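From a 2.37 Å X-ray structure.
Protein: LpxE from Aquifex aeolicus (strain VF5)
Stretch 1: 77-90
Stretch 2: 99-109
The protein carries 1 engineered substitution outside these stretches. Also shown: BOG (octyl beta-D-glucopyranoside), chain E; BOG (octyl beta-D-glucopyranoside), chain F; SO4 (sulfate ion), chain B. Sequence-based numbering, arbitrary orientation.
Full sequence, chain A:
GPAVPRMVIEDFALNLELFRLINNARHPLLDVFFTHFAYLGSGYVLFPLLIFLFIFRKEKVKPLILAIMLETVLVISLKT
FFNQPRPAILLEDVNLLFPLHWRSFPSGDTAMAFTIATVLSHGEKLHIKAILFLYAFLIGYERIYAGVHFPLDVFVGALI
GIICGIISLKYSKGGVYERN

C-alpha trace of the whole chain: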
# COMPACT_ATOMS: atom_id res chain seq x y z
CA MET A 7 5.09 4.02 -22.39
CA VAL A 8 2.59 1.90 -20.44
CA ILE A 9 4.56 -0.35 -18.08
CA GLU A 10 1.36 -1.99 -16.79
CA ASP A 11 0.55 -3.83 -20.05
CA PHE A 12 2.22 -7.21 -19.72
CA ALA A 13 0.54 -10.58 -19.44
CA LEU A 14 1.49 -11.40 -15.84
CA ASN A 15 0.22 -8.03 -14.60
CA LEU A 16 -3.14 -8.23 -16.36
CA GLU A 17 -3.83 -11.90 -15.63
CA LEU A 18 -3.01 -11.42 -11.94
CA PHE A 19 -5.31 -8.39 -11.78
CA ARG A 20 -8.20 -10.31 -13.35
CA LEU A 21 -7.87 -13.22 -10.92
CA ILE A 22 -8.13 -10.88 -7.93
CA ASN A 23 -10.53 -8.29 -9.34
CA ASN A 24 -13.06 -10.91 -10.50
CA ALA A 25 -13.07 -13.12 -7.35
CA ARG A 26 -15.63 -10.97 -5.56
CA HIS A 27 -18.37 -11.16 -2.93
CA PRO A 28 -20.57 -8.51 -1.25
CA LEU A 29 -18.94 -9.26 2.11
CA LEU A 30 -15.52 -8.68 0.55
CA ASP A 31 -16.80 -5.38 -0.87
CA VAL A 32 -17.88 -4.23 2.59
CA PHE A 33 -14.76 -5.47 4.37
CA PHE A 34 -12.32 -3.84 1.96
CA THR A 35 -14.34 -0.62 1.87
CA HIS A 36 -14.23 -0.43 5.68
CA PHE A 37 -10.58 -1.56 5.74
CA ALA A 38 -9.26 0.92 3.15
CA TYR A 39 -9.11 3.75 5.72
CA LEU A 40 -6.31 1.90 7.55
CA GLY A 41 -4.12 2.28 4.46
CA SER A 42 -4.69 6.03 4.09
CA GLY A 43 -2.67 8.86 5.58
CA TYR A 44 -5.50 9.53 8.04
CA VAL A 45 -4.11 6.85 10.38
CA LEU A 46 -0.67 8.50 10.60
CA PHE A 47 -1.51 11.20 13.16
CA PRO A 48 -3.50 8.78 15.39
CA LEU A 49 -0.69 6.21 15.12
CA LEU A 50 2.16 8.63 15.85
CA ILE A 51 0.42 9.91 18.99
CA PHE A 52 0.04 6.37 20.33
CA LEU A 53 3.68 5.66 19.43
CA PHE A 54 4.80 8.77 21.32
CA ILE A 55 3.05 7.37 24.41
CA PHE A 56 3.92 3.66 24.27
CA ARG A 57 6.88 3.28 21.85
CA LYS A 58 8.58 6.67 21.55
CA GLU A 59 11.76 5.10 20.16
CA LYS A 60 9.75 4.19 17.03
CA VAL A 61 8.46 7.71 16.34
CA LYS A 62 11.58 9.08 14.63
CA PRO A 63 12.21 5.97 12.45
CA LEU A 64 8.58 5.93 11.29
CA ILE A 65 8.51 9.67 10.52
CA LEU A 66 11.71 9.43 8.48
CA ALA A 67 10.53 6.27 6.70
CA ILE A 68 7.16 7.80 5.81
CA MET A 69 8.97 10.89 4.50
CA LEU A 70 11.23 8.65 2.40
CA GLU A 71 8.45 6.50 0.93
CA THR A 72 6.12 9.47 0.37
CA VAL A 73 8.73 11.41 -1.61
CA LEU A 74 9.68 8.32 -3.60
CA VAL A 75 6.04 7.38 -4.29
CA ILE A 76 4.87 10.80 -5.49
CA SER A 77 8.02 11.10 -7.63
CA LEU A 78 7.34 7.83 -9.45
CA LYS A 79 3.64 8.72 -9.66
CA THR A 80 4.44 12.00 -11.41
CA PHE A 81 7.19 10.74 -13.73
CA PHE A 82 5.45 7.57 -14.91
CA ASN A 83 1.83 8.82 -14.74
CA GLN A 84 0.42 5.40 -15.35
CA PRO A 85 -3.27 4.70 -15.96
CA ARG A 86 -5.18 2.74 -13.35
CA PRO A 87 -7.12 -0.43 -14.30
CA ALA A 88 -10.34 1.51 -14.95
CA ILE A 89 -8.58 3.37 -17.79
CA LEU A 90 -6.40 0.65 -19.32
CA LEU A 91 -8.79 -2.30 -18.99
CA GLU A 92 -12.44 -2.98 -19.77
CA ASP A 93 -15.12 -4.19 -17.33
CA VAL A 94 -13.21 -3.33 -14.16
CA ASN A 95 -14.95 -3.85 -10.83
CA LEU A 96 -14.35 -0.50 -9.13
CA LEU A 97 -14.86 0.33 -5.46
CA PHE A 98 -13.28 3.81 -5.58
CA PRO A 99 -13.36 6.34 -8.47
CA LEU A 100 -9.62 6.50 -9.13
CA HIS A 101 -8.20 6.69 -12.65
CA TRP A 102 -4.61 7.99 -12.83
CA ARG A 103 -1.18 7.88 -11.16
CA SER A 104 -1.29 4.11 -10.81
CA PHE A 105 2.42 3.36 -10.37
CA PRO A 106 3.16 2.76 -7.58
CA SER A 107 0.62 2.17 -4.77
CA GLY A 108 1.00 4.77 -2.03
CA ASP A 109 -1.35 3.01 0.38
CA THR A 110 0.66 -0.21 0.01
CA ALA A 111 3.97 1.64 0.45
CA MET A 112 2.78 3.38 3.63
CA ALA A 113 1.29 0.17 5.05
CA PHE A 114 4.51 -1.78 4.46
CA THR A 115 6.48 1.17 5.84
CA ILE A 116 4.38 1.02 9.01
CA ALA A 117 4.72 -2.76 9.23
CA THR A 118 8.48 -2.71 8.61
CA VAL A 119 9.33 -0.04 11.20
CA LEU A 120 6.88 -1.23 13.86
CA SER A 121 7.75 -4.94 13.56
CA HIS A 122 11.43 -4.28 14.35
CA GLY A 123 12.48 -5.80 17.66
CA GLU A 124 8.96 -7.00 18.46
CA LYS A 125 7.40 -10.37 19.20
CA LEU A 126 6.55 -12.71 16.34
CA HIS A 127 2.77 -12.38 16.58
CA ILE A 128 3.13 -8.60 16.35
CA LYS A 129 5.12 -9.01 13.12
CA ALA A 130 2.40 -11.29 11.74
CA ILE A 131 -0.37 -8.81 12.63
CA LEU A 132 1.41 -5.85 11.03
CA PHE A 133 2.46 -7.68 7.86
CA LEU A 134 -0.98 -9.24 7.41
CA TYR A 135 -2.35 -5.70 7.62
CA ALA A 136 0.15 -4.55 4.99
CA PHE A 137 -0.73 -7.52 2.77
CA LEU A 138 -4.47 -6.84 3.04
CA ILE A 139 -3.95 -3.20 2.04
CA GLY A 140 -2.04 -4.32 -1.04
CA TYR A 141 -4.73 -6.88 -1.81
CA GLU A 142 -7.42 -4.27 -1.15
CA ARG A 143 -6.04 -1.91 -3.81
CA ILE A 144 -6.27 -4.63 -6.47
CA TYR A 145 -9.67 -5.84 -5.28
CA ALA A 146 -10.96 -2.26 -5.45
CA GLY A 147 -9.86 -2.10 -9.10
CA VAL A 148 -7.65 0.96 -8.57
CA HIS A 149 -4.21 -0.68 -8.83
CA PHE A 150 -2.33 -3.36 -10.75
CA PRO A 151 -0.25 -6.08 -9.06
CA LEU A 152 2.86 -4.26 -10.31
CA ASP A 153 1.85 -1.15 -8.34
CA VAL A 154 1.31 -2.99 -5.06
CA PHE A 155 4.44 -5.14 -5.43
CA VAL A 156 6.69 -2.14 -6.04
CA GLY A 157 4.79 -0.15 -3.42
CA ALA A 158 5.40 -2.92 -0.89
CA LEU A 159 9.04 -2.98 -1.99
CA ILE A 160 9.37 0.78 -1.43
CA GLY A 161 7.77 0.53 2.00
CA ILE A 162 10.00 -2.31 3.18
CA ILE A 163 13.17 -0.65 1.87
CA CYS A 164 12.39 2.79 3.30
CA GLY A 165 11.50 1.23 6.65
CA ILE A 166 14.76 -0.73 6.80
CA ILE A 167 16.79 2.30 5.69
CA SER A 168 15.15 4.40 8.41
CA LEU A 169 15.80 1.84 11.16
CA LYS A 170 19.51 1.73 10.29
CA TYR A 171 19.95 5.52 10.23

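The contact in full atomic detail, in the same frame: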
# COMPACT_ATOMS: atom_id res chain seq x y z
N SER A 77 7.10 10.89 -6.52
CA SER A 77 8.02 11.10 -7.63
C SER A 77 7.75 10.12 -8.76
O SER A 77 7.63 10.51 -9.93
CB SER A 77 9.47 10.96 -7.14
OG SER A 77 9.80 11.99 -6.23
N LEU A 78 7.64 8.83 -8.43
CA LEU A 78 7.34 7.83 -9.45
C LEU A 78 5.94 8.03 -10.02
O LEU A 78 5.71 7.81 -11.21
CB LEU A 78 7.49 6.43 -8.87
CG LEU A 78 8.88 6.10 -8.32
CD1 LEU A 78 8.81 4.93 -7.36
CD2 LEU A 78 9.86 5.82 -9.45
N LYS A 79 4.99 8.47 -9.18
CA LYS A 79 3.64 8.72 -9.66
C LYS A 79 3.61 9.83 -10.69
O LYS A 79 2.86 9.77 -11.67
CB LYS A 79 2.72 9.07 -8.48
CG LYS A 79 2.09 7.88 -7.78
CD LYS A 79 1.26 8.33 -6.60
CE LYS A 79 0.55 7.18 -5.92
NZ LYS A 79 -0.56 6.63 -6.76
N THR A 80 4.44 10.86 -10.50
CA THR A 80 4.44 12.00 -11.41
C THR A 80 5.22 11.69 -12.68
O THR A 80 4.78 12.04 -13.79
CB THR A 80 5.01 13.23 -10.71
OG1 THR A 80 4.30 13.45 -9.48
CG2 THR A 80 4.85 14.46 -11.59
N PHE A 81 6.37 11.03 -12.56
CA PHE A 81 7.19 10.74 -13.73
C PHE A 81 6.52 9.73 -14.65
O PHE A 81 6.46 9.93 -15.87
CB PHE A 81 8.57 10.25 -13.30
N PHE A 82 6.02 8.63 -14.08
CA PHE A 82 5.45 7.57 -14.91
C PHE A 82 4.02 7.86 -15.34
O PHE A 82 3.65 7.53 -16.47
CB PHE A 82 5.51 6.23 -14.16
CG PHE A 82 6.87 5.59 -14.19
CD1 PHE A 82 7.26 4.82 -15.27
CD2 PHE A 82 7.75 5.75 -13.13
CE1 PHE A 82 8.51 4.22 -15.30
CE2 PHE A 82 9.00 5.16 -13.16
CZ PHE A 82 9.38 4.39 -14.24
N ASN A 83 3.23 8.48 -14.47
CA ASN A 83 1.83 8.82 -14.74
C ASN A 83 1.10 7.68 -15.44
O ASN A 83 0.63 7.80 -16.57
CB ASN A 83 1.71 10.11 -15.54
CG ASN A 83 0.33 10.73 -15.45
OD1 ASN A 83 -0.51 10.30 -14.66
ND2 ASN A 83 0.08 11.74 -16.27
N GLN A 84 1.02 6.57 -14.74
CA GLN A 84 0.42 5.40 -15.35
C GLN A 84 -1.09 5.39 -15.16
O GLN A 84 -1.60 5.87 -14.15
CB GLN A 84 1.03 4.13 -14.76
CG GLN A 84 2.45 3.85 -15.20
CD GLN A 84 2.56 3.59 -16.69
OE1 GLN A 84 2.16 2.53 -17.18
NE2 GLN A 84 3.11 4.55 -17.42
N PRO A 85 -1.82 4.84 -16.12
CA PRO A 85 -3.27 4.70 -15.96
C PRO A 85 -3.61 3.56 -15.01
O PRO A 85 -2.94 2.53 -14.97
CB PRO A 85 -3.76 4.40 -17.38
CG PRO A 85 -2.59 3.72 -18.02
CD PRO A 85 -1.37 4.39 -17.45
N ARG A 86 -4.67 3.77 -14.24
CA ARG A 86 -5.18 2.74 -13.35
C ARG A 86 -5.99 1.73 -14.16
O ARG A 86 -6.27 1.94 -15.34
CB ARG A 86 -5.99 3.39 -12.23
CG ARG A 86 -5.14 4.18 -11.25
CD ARG A 86 -5.99 4.88 -10.21
NE ARG A 86 -5.20 5.69 -9.29
CZ ARG A 86 -4.81 5.30 -8.08
NH1 ARG A 86 -5.14 4.10 -7.62
NH2 ARG A 86 -4.09 6.11 -7.32
N PRO A 87 -6.37 0.59 -13.55
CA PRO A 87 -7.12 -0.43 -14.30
C PRO A 87 -8.40 0.07 -14.95
O PRO A 87 -8.77 -0.44 -16.02
CB PRO A 87 -7.41 -1.48 -13.23
CG PRO A 87 -6.25 -1.39 -12.32
CD PRO A 87 -5.90 0.07 -12.25
N ALA A 88 -9.10 1.04 -14.35
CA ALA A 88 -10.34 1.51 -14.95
C ALA A 88 -10.12 2.23 -16.28
O ALA A 88 -11.05 2.33 -17.07
CB ALA A 88 -11.08 2.44 -13.98
N ILE A 89 -8.91 2.72 -16.52
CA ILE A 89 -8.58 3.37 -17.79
C ILE A 89 -8.03 2.37 -18.80
O ILE A 89 -8.46 2.33 -19.95
CB ILE A 89 -7.59 4.53 -17.55
CG1 ILE A 89 -8.22 5.59 -16.64
CG2 ILE A 89 -7.15 5.14 -18.87
CD1 ILE A 89 -9.42 6.28 -17.24
N LEU A 90 -7.08 1.54 -18.38
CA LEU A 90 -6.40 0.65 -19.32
C LEU A 90 -7.29 -0.53 -19.71
O LEU A 90 -7.28 -0.95 -20.88
CB LEU A 90 -5.09 0.15 -18.71
CG LEU A 90 -4.10 -0.48 -19.69
CD1 LEU A 90 -3.39 0.60 -20.50
CD2 LEU A 90 -3.09 -1.34 -18.95
N PRO A 99 -13.52 5.67 -7.15
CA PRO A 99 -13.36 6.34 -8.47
C PRO A 99 -11.97 6.95 -8.65
O PRO A 99 -11.76 8.16 -8.60
CB PRO A 99 -14.47 7.41 -8.44
CG PRO A 99 -15.28 7.15 -7.18
CD PRO A 99 -14.36 6.46 -6.24
N LEU A 100 -10.99 6.08 -8.88
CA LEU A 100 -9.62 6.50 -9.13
C LEU A 100 -9.22 6.07 -10.54
O LEU A 100 -9.60 4.98 -10.99
CB LEU A 100 -8.66 5.90 -8.10
CG LEU A 100 -8.97 6.26 -6.64
CD1 LEU A 100 -7.95 5.61 -5.71
CD2 LEU A 100 -9.00 7.77 -6.45
N HIS A 101 -8.45 6.91 -11.22
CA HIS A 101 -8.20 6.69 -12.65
C HIS A 101 -6.74 6.83 -13.07
O HIS A 101 -6.32 6.19 -14.04
CB HIS A 101 -9.07 7.65 -13.47
CG HIS A 101 -10.54 7.38 -13.38
ND1 HIS A 101 -11.16 6.38 -14.10
CD2 HIS A 101 -11.51 7.97 -12.65
CE1 HIS A 101 -12.45 6.37 -13.82
NE2 HIS A 101 -12.69 7.33 -12.94
N TRP A 102 -5.95 7.65 -12.37
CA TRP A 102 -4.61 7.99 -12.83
C TRP A 102 -3.59 7.85 -11.70
O TRP A 102 -3.94 7.63 -10.54
CB TRP A 102 -4.58 9.40 -13.41
CG TRP A 102 -5.45 9.53 -14.62
CD1 TRP A 102 -6.68 10.12 -14.68
CD2 TRP A 102 -5.17 9.04 -15.93
NE1 TRP A 102 -7.18 10.03 -15.96
CE2 TRP A 102 -6.27 9.37 -16.74
CE3 TRP A 102 -4.09 8.35 -16.49
CZ2 TRP A 102 -6.32 9.04 -18.10
CZ3 TRP A 102 -4.14 8.02 -17.84
CH2 TRP A 102 -5.25 8.36 -18.62
N ARG A 103 -2.32 7.99 -12.07
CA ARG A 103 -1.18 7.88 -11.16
C ARG A 103 -1.16 6.51 -10.47
O ARG A 103 -1.14 6.40 -9.24
CB ARG A 103 -1.18 9.03 -10.14
CG ARG A 103 -1.02 10.40 -10.76
CD ARG A 103 -2.08 11.37 -10.26
N SER A 104 -1.15 5.47 -11.30
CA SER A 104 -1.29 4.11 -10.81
C SER A 104 0.00 3.57 -10.21
O SER A 104 -0.03 2.81 -9.23
CB SER A 104 -1.77 3.20 -11.94
OG SER A 104 -2.09 1.90 -11.46
N PHE A 105 1.15 3.94 -10.78
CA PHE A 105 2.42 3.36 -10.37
C PHE A 105 3.19 4.35 -9.50
O PHE A 105 3.44 5.48 -9.95
CB PHE A 105 3.25 3.00 -11.60
CG PHE A 105 4.55 2.33 -11.28
CD1 PHE A 105 4.62 0.96 -11.08
CD2 PHE A 105 5.72 3.07 -11.19
CE1 PHE A 105 5.82 0.34 -10.79
CE2 PHE A 105 6.93 2.45 -10.90
CZ PHE A 105 6.97 1.09 -10.70
N PRO A 106 3.56 3.99 -8.27
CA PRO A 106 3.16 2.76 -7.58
C PRO A 106 2.01 3.01 -6.61
O PRO A 106 1.41 4.08 -6.65
CB PRO A 106 4.43 2.35 -6.85
CG PRO A 106 5.04 3.67 -6.47
CD PRO A 106 4.62 4.69 -7.53
N SER A 107 1.71 2.04 -5.73
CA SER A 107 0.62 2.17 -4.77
C SER A 107 1.12 2.86 -3.50
O SER A 107 1.95 2.30 -2.78
CB SER A 107 0.03 0.81 -4.44
OG SER A 107 -0.89 0.92 -3.36
N GLY A 108 0.59 4.05 -3.23
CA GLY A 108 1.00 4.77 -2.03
C GLY A 108 0.45 4.17 -0.75
O GLY A 108 1.13 4.17 0.28
N ASP A 109 -0.78 3.66 -0.79
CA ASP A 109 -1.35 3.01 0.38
C ASP A 109 -0.55 1.76 0.75
O ASP A 109 -0.31 1.50 1.93
CB ASP A 109 -2.81 2.63 0.13
CG ASP A 109 -3.72 3.83 0.15
OD1 ASP A 109 -3.22 4.96 0.36
OD2 ASP A 109 -4.94 3.64 -0.05
O1 BOG E . -2.05 9.56 -6.26
C1' BOG E . -3.39 10.05 -6.32
C2' BOG E . -4.09 9.46 -7.56
C3' BOG E . -5.22 10.43 -8.03
C4' BOG E . -5.98 9.79 -9.22
C5' BOG E . -7.00 10.80 -9.77
C6' BOG E . -7.96 10.08 -10.74
C7' BOG E . -8.95 11.09 -11.32
C8' BOG E . -10.37 10.71 -10.90
O1 BOG F . -5.15 8.18 -2.07
C1' BOG F . -5.14 7.37 -0.90
C2' BOG F . -6.55 7.37 -0.26
C3' BOG F . -6.77 6.04 0.51
C4' BOG F . -8.13 5.40 0.09
C5' BOG F . -8.31 5.52 -1.44
C6' BOG F . -9.78 5.23 -1.81
C7' BOG F . -10.63 6.47 -1.55
C8' BOG F . -10.23 7.59 -2.52
S SO4 B . -2.75 5.24 -4.01
O1 SO4 B . -3.13 3.92 -3.51
O2 SO4 B . -3.87 5.84 -4.73
O3 SO4 B . -1.61 5.10 -4.91
O4 SO4 B . -2.38 6.09 -2.89
O HOH W 1 2.18 6.62 -12.05
O HOH W 2 -8.87 2.14 -11.73

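How does Lys 79 reach the second stretch when its CA-to-CB bond runs sideways to it? With chi1 m and chi2 and chi3 both t the chain is extended, and a final m turn at chi4 sets the ammonium among backbone oxygens. Lys 79 NZ donates to Arg 103 O at 2.6 Å and, in a weak bond, to Pro 106 O at 3.2 Å; it also gives a hydrogen bond to SO4 O3, 2.6 Å away. The same sulfate oxygen accepts from Gly 108 N at 3.0 Å, at the start of the second stretch's helix. The charge is thus held between a bound anion and the turn that contains the cis peptide bond before Pro 106. Gly 108 leaves room here: an ideal CB would lie 3.0 Å from SO4 O4.

Why is Arg 86 stretched out alongside the second stretch? Its backbone first fixes the root, Arg 86 N donating to His 101 O at 2.9 Å with a nearly straight angle of 166°. The CA-to-CB bond points toward the other stretch, and with chi1 m and chi2 and chi3 t the chain runs on extended to its guanidinium. Arg 86 NE bonds to Trp 102 O at 2.6 Å, while Arg 86 NH2 bonds to SO4 O2, also at 2.6 Å. Leu 100 CB and Ser 104 CA cover opposite faces of the guanidinium, while Trp 102 O and SO4 O2 lie at its edge, beside C2' of the chain E octyl glucoside; the remaining nitrogen, NH1, is satisfied elsewhere in the structure. Lys 79 and Arg 86 therefore bring two positive side chains to one sulfate, each also tied to a carbonyl of the second stretch.

What shapes the backbone between these two side chains? Asn 83 leaves the helix with positive phi, and Gln 84 O then accepts from Ser 104 N at 2.9 Å. The side chain of Gln 84, m at both chi1 and chi2, has its end led away from the second stretch, and Gln 84 NE2 donates back to Phe 82 O at 3.2 Å. Water 1 fills the corner, accepting from Gln 84 N at 2.9 Å and donating to Phe 105 O at 2.7 Å and Lys 79 O at 3.2 Å.

How do the apolar side chains close the two ends? At one, Phe 105 (chi1 t) turns its ring edge toward the face of Phe 82 (chi1 m), with centroids 5.2 Å apart and planes at 68°; nearby, Leu 78 CB packs 3.6 Å from Pro 106 CD. At the other, the CA-to-CB bond of Trp 102 points away, yet chi1 m and a chi2 of 103° bring the indole back, so that Trp 102 CZ3 lies 3.7 Å from Pro 85 CB and Trp 102 CH2 3.7 Å from Ile 89 CG2. Ile 89 CG1 sits over one indole face. Beside it, Ile 89 CD1 approaches His 101 ND1 to 3.6 Å, a nitrogen buried without a polar partner in the model.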